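Local coordinates for tapirin (Caldicellulosiruptor hydrothermalis, PDB 6N2C), which probably binds cellulose through its zinc-containing beta-helical C-terminal domain, helping this extremely thermophilic bacterium to adhere to its substrate, at residues L347-D350 and V351-V355; I394-S397 and G398-I402; D477-A481 and N482-L486. All coordinates share one frame; numbering follows the deposited sequence. Where two conformers were deposited one is given.

Contact 1 (L347-D350 and V351-V355); sequences LSAD and VGTVV
The flat peptide group that begins with the D350 carbonyl is met in its carbonyl plane by the hydroxyl of T353, which donates a hydrogen bond to D350 O; OG1 stands 2.7 Å from that oxygen, with a C=O...O angle of 159°. The T353 methyl lies to one side of that plane, CG2 3.2 Å from D350 O, while the methyl of A349 meets the hydroxyl, its CB 3.4 Å from T353 OG1. The first torsion of T353 explains the grip: at 53° it sets OG1 between the backbone N and the carbonyl carbon, facing back across the turn. D350 to T353 form a type II beta turn, with G352 in the positive-phi position (phi 77°), and this turn makes one corner of the parallel beta-helix. T353 OG1 has a second partner in the hydroxyl of T374, one coil further on, and the G352 amide is bound by the D373 carboxylate. Strand 346-349, entering the corner, runs between strands 326-328 and 368-371, whereas strand 354-356 leaves it flanked by 333-335 and 374-378, with V355 packed on T374 and L376.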
loop_
_atom_site.group_PDB
_atom_site.type_symbol
_atom_site.label_atom_id
_atom_site.label_comp_id
_atom_site.label_asym_id
_atom_site.label_seq_id
_atom_site.Cartn_x
_atom_site.Cartn_y
_atom_site.Cartn_z
ATOM N N LEU A 347 1.531 12.380 16.760
ATOM C CA LEU A 347 0.381 12.592 15.806
ATOM C C LEU A 347 0.178 14.087 15.720
ATOM O O LEU A 347 -0.179 14.746 16.734
ATOM C CB LEU A 347 -0.916 11.977 16.316
ATOM C CG LEU A 347 -2.207 12.150 15.473
ATOM C CD1 LEU A 347 -1.963 11.643 14.059
ATOM C CD2 LEU A 347 -3.390 11.544 16.149
ATOM N N SER A 348 0.366 14.618 14.529
ATOM C CA SER A 348 0.163 16.003 14.196
ATOM C C SER A 348 -0.960 16.158 13.193
ATOM O O SER A 348 -1.034 15.383 12.226
ATOM C CB SER A 348 1.462 16.512 13.592
ATOM O OG SER A 348 1.425 17.864 13.276
ATOM N N ALA A 349 -1.824 17.155 13.367
ATOM C CA ALA A 349 -3.016 17.296 12.553
ATOM C C ALA A 349 -3.358 18.720 12.267
ATOM O O ALA A 349 -3.265 19.597 13.150
ATOM C CB ALA A 349 -4.201 16.588 13.181
ATOM N N ASP A 350 -3.783 18.962 11.045
ATOM C CA ASP A 350 -4.089 20.315 10.583
ATOM C C ASP A 350 -5.542 20.633 10.753
ATOM O O ASP A 350 -6.329 19.868 11.337
ATOM C CB ASP A 350 -3.635 20.464 9.106
ATOM C CG ASP A 350 -2.143 20.266 8.893
ATOM O OD1 ASP A 350 -1.303 20.474 9.802
ATOM O OD2 ASP A 350 -1.793 19.873 7.761
ATOM N N VAL A 351 -5.919 21.825 10.305
ATOM C CA VAL A 351 -7.322 22.294 10.384
ATOM C C VAL A 351 -8.399 21.313 9.895
ATOM O O VAL A 351 -8.239 20.664 8.880
ATOM C CB VAL A 351 -7.484 23.654 9.630
ATOM C CG1 VAL A 351 -7.133 23.509 8.137
ATOM C CG2 VAL A 351 -8.875 24.238 9.786
ATOM N N GLY A 352 -9.511 21.240 10.612
ATOM C CA GLY A 352 -10.638 20.460 10.204
ATOM C C GLY A 352 -10.619 18.933 10.366
ATOM O O GLY A 352 -11.557 18.225 9.960
ATOM N N THR A 353 -9.545 18.427 10.914
ATOM C CA THR A 353 -9.362 17.035 11.106
ATOM C C THR A 353 -10.191 16.484 12.240
ATOM O O THR A 353 -10.516 17.200 13.226
ATOM C CB THR A 353 -7.855 16.746 11.319
ATOM O OG1 THR A 353 -7.316 17.572 12.380
ATOM C CG2 THR A 353 -7.088 17.023 10.063
ATOM N N VAL A 354 -10.557 15.209 12.122
ATOM C CA VAL A 354 -11.308 14.519 13.157
ATOM C C VAL A 354 -10.684 13.139 13.323
ATOM O O VAL A 354 -10.344 12.519 12.344
ATOM C CB VAL A 354 -12.832 14.369 12.730
ATOM C CG1 VAL A 354 -13.621 13.660 13.782
ATOM C CG2 VAL A 354 -13.419 15.736 12.473
ATOM N N VAL A 355 -10.642 12.655 14.551
ATOM C CA VAL A 355 -10.164 11.336 14.871
ATOM C C VAL A 355 -11.250 10.566 15.569
ATOM O O VAL A 355 -11.862 11.096 16.544
ATOM C CB VAL A 355 -8.928 11.437 15.793
ATOM C CG1 VAL A 355 -8.565 10.039 16.378
ATOM C CG2 VAL A 355 -7.808 12.069 15.048
#

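Contact 2 (I394-S397 and G398-I402); sequences IVCS and GTITI
C396 lays its sulfur against the aliphatic branch of I400, SG touching CG1 at 3.7 Å. The thiol side chain lies alongside this branch and does not merely reach its end, for C396 CB is also 4.0 Å from I400 CG1 and 4.2 Å from I400 CD1. Both first torsions serve the meeting. SG of C396 extends opposite the backbone N (chi1 175°), into the angle between the two strands, and I400 holds CG1 opposite its own carbonyl carbon (chi1 -63°), which carries the end of the side chain back towards the cysteine. Besides the isoleucine, SG lies 3.7 Å from T399 O, a van der Waals approach to the backbone. Between these residues the chain bends through S397 and G398 and passes from one face of the parallel beta-helix to the next, so that C396 and I400 fill the inner angle of the corner. Their neighbours belong to adjoining coils: C396 packs on C378, while I400 rests on I417, C419 and P423. The bend probably depends on G398, whose backbone conformation is seldom adopted by residues with a side chain. Its carbonyl oxygen accepts a hydrogen bond from R420 NE, and the same guanidinium group uses NH2 to bind T399 OG1, bridging two successive residues of the turn. The T399 amide is taken up by the N380 side chain. On the outer side of the bend, S397 OG lies 3.3 Å from G398 N at an angle too poor for a hydrogen bond, and instead makes a weak one to C378 O.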
loop_
_atom_site.group_PDB
_atom_site.type_symbol
_atom_site.label_atom_id
_atom_site.label_comp_id
_atom_site.label_asym_id
_atom_site.label_seq_id
_atom_site.Cartn_x
_atom_site.Cartn_y
_atom_site.Cartn_z
ATOM N N ILE A 394 -12.276 16.675 23.095
ATOM C CA ILE A 394 -12.300 15.220 23.209
ATOM C C ILE A 394 -13.692 14.853 23.690
ATOM O O ILE A 394 -14.232 15.436 24.644
ATOM C CB ILE A 394 -11.233 14.703 24.158
ATOM C CG1 ILE A 394 -9.834 15.157 23.718
ATOM C CG2 ILE A 394 -11.332 13.204 24.417
ATOM C CD1 ILE A 394 -8.709 14.822 24.694
ATOM N N VAL A 395 -14.234 13.821 23.080
ATOM C CA VAL A 395 -15.491 13.212 23.461
ATOM C C VAL A 395 -15.186 11.822 23.892
ATOM O O VAL A 395 -14.647 11.058 23.112
ATOM C CB VAL A 395 -16.467 13.218 22.251
ATOM C CG1 VAL A 395 -17.745 12.468 22.582
ATOM C CG2 VAL A 395 -16.804 14.641 21.896
ATOM N N CYS A 396 -15.545 11.414 25.106
ATOM C CA CYS A 396 -15.274 10.085 25.550
ATOM C C CYS A 396 -16.641 9.504 26.021
ATOM O O CYS A 396 -17.189 9.974 27.024
ATOM C CB CYS A 396 -14.249 10.044 26.698
ATOM S SG CYS A 396 -13.995 8.401 27.353
ATOM N N SER A 397 -17.176 8.471 25.349
ATOM C CA SER A 397 -18.468 7.872 25.747
ATOM C C SER A 397 -18.347 6.802 26.771
ATOM O O SER A 397 -19.367 6.395 27.355
ATOM C CB SER A 397 -19.104 7.285 24.500
ATOM O OG SER A 397 -18.196 6.303 23.957
ATOM N N GLY A 398 -17.118 6.275 27.046
ATOM C CA GLY A 398 -16.924 5.161 27.941
ATOM C C GLY A 398 -16.269 5.624 29.219
ATOM O O GLY A 398 -16.845 6.411 29.938
ATOM N N THR A 399 -15.022 5.209 29.464
ATOM C CA THR A 399 -14.349 5.543 30.711
ATOM C C THR A 399 -13.023 6.222 30.355
ATOM O O THR A 399 -12.299 5.811 29.404
ATOM C CB THR A 399 -14.110 4.217 31.439
ATOM O OG1 THR A 399 -15.402 3.639 31.763
ATOM C CG2 THR A 399 -13.302 4.410 32.677
ATOM N N ILE A 400 -12.661 7.216 31.155
ATOM C CA ILE A 400 -11.332 7.860 31.109
ATOM C C ILE A 400 -10.558 7.268 32.288
ATOM O O ILE A 400 -11.008 7.378 33.475
ATOM C CB ILE A 400 -11.433 9.360 31.288
ATOM C CG1 ILE A 400 -12.210 9.966 30.160
ATOM C CG2 ILE A 400 -10.065 10.042 31.346
ATOM C CD1 ILE A 400 -12.378 11.452 30.148
ATOM N N THR A 401 -9.405 6.652 31.966
ATOM C CA THR A 401 -8.517 6.090 32.948
ATOM C C THR A 401 -7.257 6.995 32.958
ATOM O O THR A 401 -6.565 7.146 31.934
ATOM C CB THR A 401 -8.213 4.649 32.595
ATOM O OG1 THR A 401 -9.440 3.899 32.688
ATOM C CG2 THR A 401 -7.242 4.061 33.599
ATOM N N ILE A 402 -6.980 7.600 34.120
ATOM C CA ILE A 402 -5.791 8.416 34.288
ATOM C C ILE A 402 -4.855 7.799 35.341
ATOM O O ILE A 402 -5.306 7.152 36.307
ATOM C CB ILE A 402 -6.120 9.862 34.620
ATOM C CG1 ILE A 402 -7.130 9.972 35.796
ATOM C CG2 ILE A 402 -6.699 10.556 33.397
ATOM C CD1 ILE A 402 -7.157 11.361 36.412
#

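Contact 3 (D477-A481 and N482-L486); sequences DINGA and NYYSL
G480 and Y483 end a type I beta turn that leads from the 477-481 loop into strand 483-488 of the beta-helix and is closed by a single antiparallel bridge. In this hydrogen-bonded pair G480 N donates to Y483 O over 2.9 Å, nearly straight at 174°, whereas the return bond from Y483 N to G480 O is weak at 3.4 Å. Beyond the bridge, side chains replace backbone partners. N479 OD1 accepts the S485 amide at 2.9 Å, with S485 N close to the line of the amide C=O, and ND2 of the same asparagine is bound to K476 O, so both its ends are engaged and its rotation is fixed. The N479 and Y484 side chains cross at about a right angle, their amide and ring planes 52° apart. S485 has two conformers; in one of them OG donates to I478 O at 2.8 Å, so this bond is only partly assured. A water accepts from I478 N and donates weakly to S485 O.

CG of Y483 lies between the backbone N and the carbonyl carbon (chi1 68°), which turns the ring back over G480. G480 CA sits over one ring face in a CH-pi contact, 3.8 Å from the centroid, and G480 N lies above the same face; a beta-carbon on G480 would collide with the ring. At the ring edge, CE1 is 3.3 Å from I478 O, and P558 and F515 are further neighbours. Without the ring and hydroxyl of Y483, as with an alanine here, G480 would probably lose its aromatic cover, a gap would open towards P558 and F515, and the water on N479 O would be left without that mate. That water donates to N479 O and is hydrogen-bonded at 2.6 Å to Y483 OH.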
loop_
_atom_site.group_PDB
_atom_site.type_symbol
_atom_site.label_atom_id
_atom_site.label_comp_id
_atom_site.label_asym_id
_atom_site.label_seq_id
_atom_site.Cartn_x
_atom_site.Cartn_y
_atom_site.Cartn_z
ATOM N N ASP A 477 6.229 -17.879 -33.126
ATOM C CA ASP A 477 6.485 -17.161 -34.394
ATOM C C ASP A 477 5.859 -15.777 -34.496
ATOM O O ASP A 477 5.830 -15.208 -35.613
ATOM C CB ASP A 477 6.128 -18.061 -35.564
ATOM C CG ASP A 477 4.657 -18.456 -35.635
ATOM O OD1 ASP A 477 3.840 -18.150 -34.763
ATOM O OD2 ASP A 477 4.292 -19.029 -36.669
ATOM N N ILE A 478 5.364 -15.228 -33.363
ATOM C CA ILE A 478 4.737 -13.922 -33.310
ATOM C C ILE A 478 5.833 -12.920 -33.014
ATOM O O ILE A 478 5.896 -12.354 -31.964
ATOM C CB ILE A 478 3.538 -13.845 -32.392
ATOM C CG1 ILE A 478 2.496 -14.937 -32.771
ATOM C CG2 ILE A 478 2.810 -12.500 -32.545
ATOM C CD1 ILE A 478 1.273 -14.955 -31.893
ATOM N N ASN A 479 6.679 -12.687 -34.020
ATOM C CA ASN A 479 7.845 -11.821 -33.929
ATOM C C ASN A 479 7.773 -10.743 -35.009
ATOM O O ASN A 479 7.047 -10.891 -36.036
ATOM C CB ASN A 479 9.119 -12.626 -34.063
ATOM C CG ASN A 479 9.116 -13.848 -33.154
ATOM O OD1 ASN A 479 8.940 -13.699 -31.949
ATOM N ND2 ASN A 479 9.372 -15.044 -33.730
ATOM N N GLY A 480 8.507 -9.674 -34.781
ATOM C CA GLY A 480 8.500 -8.576 -35.762
ATOM C C GLY A 480 9.868 -7.920 -35.799
ATOM O O GLY A 480 10.853 -8.385 -35.159
ATOM N N ALA A 481 9.921 -6.776 -36.453
ATOM C CA ALA A 481 11.217 -6.135 -36.637
ATOM C C ALA A 481 11.784 -5.713 -35.275
ATOM O O ALA A 481 12.999 -5.680 -35.110
ATOM C CB ALA A 481 11.092 -4.906 -37.540
ATOM N N ASN A 482 10.937 -5.207 -34.390
ATOM C CA ASN A 482 11.411 -4.668 -33.092
ATOM C C ASN A 482 10.938 -5.572 -31.890
ATOM O O ASN A 482 10.812 -5.021 -30.783
ATOM C CB ASN A 482 10.986 -3.223 -32.865
ATOM C CG ASN A 482 9.451 -2.997 -32.881
ATOM O OD1 ASN A 482 8.717 -3.780 -33.466
ATOM N ND2 ASN A 482 8.993 -1.857 -32.388
ATOM N N TYR A 483 10.594 -6.848 -32.148
ATOM C CA TYR A 483 10.128 -7.692 -31.061
ATOM C C TYR A 483 10.165 -9.168 -31.271
ATOM O O TYR A 483 10.168 -9.673 -32.423
ATOM C CB TYR A 483 8.741 -7.335 -30.632
ATOM C CG TYR A 483 7.644 -7.645 -31.664
ATOM C CD1 TYR A 483 6.902 -8.841 -31.591
ATOM C CD2 TYR A 483 7.231 -6.692 -32.612
ATOM C CE1 TYR A 483 5.847 -9.116 -32.491
ATOM C CE2 TYR A 483 6.131 -6.951 -33.461
ATOM C CZ TYR A 483 5.486 -8.170 -33.445
ATOM O OH TYR A 483 4.355 -8.385 -34.268
ATOM N N TYR A 484 10.248 -9.892 -30.135
ATOM C CA TYR A 484 10.058 -11.301 -30.083
ATOM C C TYR A 484 9.037 -11.638 -29.034
ATOM O O TYR A 484 8.923 -10.932 -28.050
ATOM C CB TYR A 484 11.345 -12.043 -29.765
ATOM C CG TYR A 484 12.386 -11.973 -30.852
ATOM C CD1 TYR A 484 13.319 -10.939 -30.869
ATOM C CD2 TYR A 484 12.448 -12.946 -31.828
ATOM C CE1 TYR A 484 14.280 -10.878 -31.850
ATOM C CE2 TYR A 484 13.401 -12.883 -32.846
ATOM C CZ TYR A 484 14.328 -11.854 -32.835
ATOM O OH TYR A 484 15.274 -11.781 -33.817
ATOM N N SER A 485 8.228 -12.647 -29.318
ATOM C CA SER A 485 7.180 -13.143 -28.378
ATOM C C SER A 485 7.403 -14.614 -28.126
ATOM O O SER A 485 8.032 -15.309 -28.931
ATOM C CB SER A 485 5.760 -12.930 -28.895
ATOM O OG SER A 485 5.462 -11.586 -29.285
ATOM N N LEU A 486 6.882 -15.083 -26.979
ATOM C CA LEU A 486 6.831 -16.478 -26.635
ATOM C C LEU A 486 5.602 -16.718 -25.788
ATOM O O LEU A 486 5.401 -16.059 -24.746
ATOM C CB LEU A 486 8.133 -16.883 -25.901
ATOM C CG LEU A 486 8.149 -18.256 -25.225
ATOM C CD1 LEU A 486 8.047 -19.326 -26.304
ATOM C CD2 LEU A 486 9.284 -18.450 -24.224
HETATM O O HOH W 1 5.204 -16.087 -30.495
HETATM O O HOH W 2 4.180 -10.639 -35.593
HETATM O O HOH W 3 14.222 -8.901 -35.248
#

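In the fold
The three contacts follow one another along the chain and all touch the same long run of parallel strands, one face of the beta-helix. Contact 1 brings the chain onto this face at strand 354-356, whereas contact 2, two coils later, takes it from strand 393-396 to strand 400-403; their centres are about 19 Å apart and their nearest atoms about 7 Å. Contact 3 lies across the chain's centre, its centre about 55 Å from that of contact 1 and about 67 Å from that of contact 2. There the N482 side chain is about 11 Å from the bound zinc ion. Contacts 1 and 2 thus form corners of the beta-helix; contact 3 leads into strand 483-488, outermost at the run's other end.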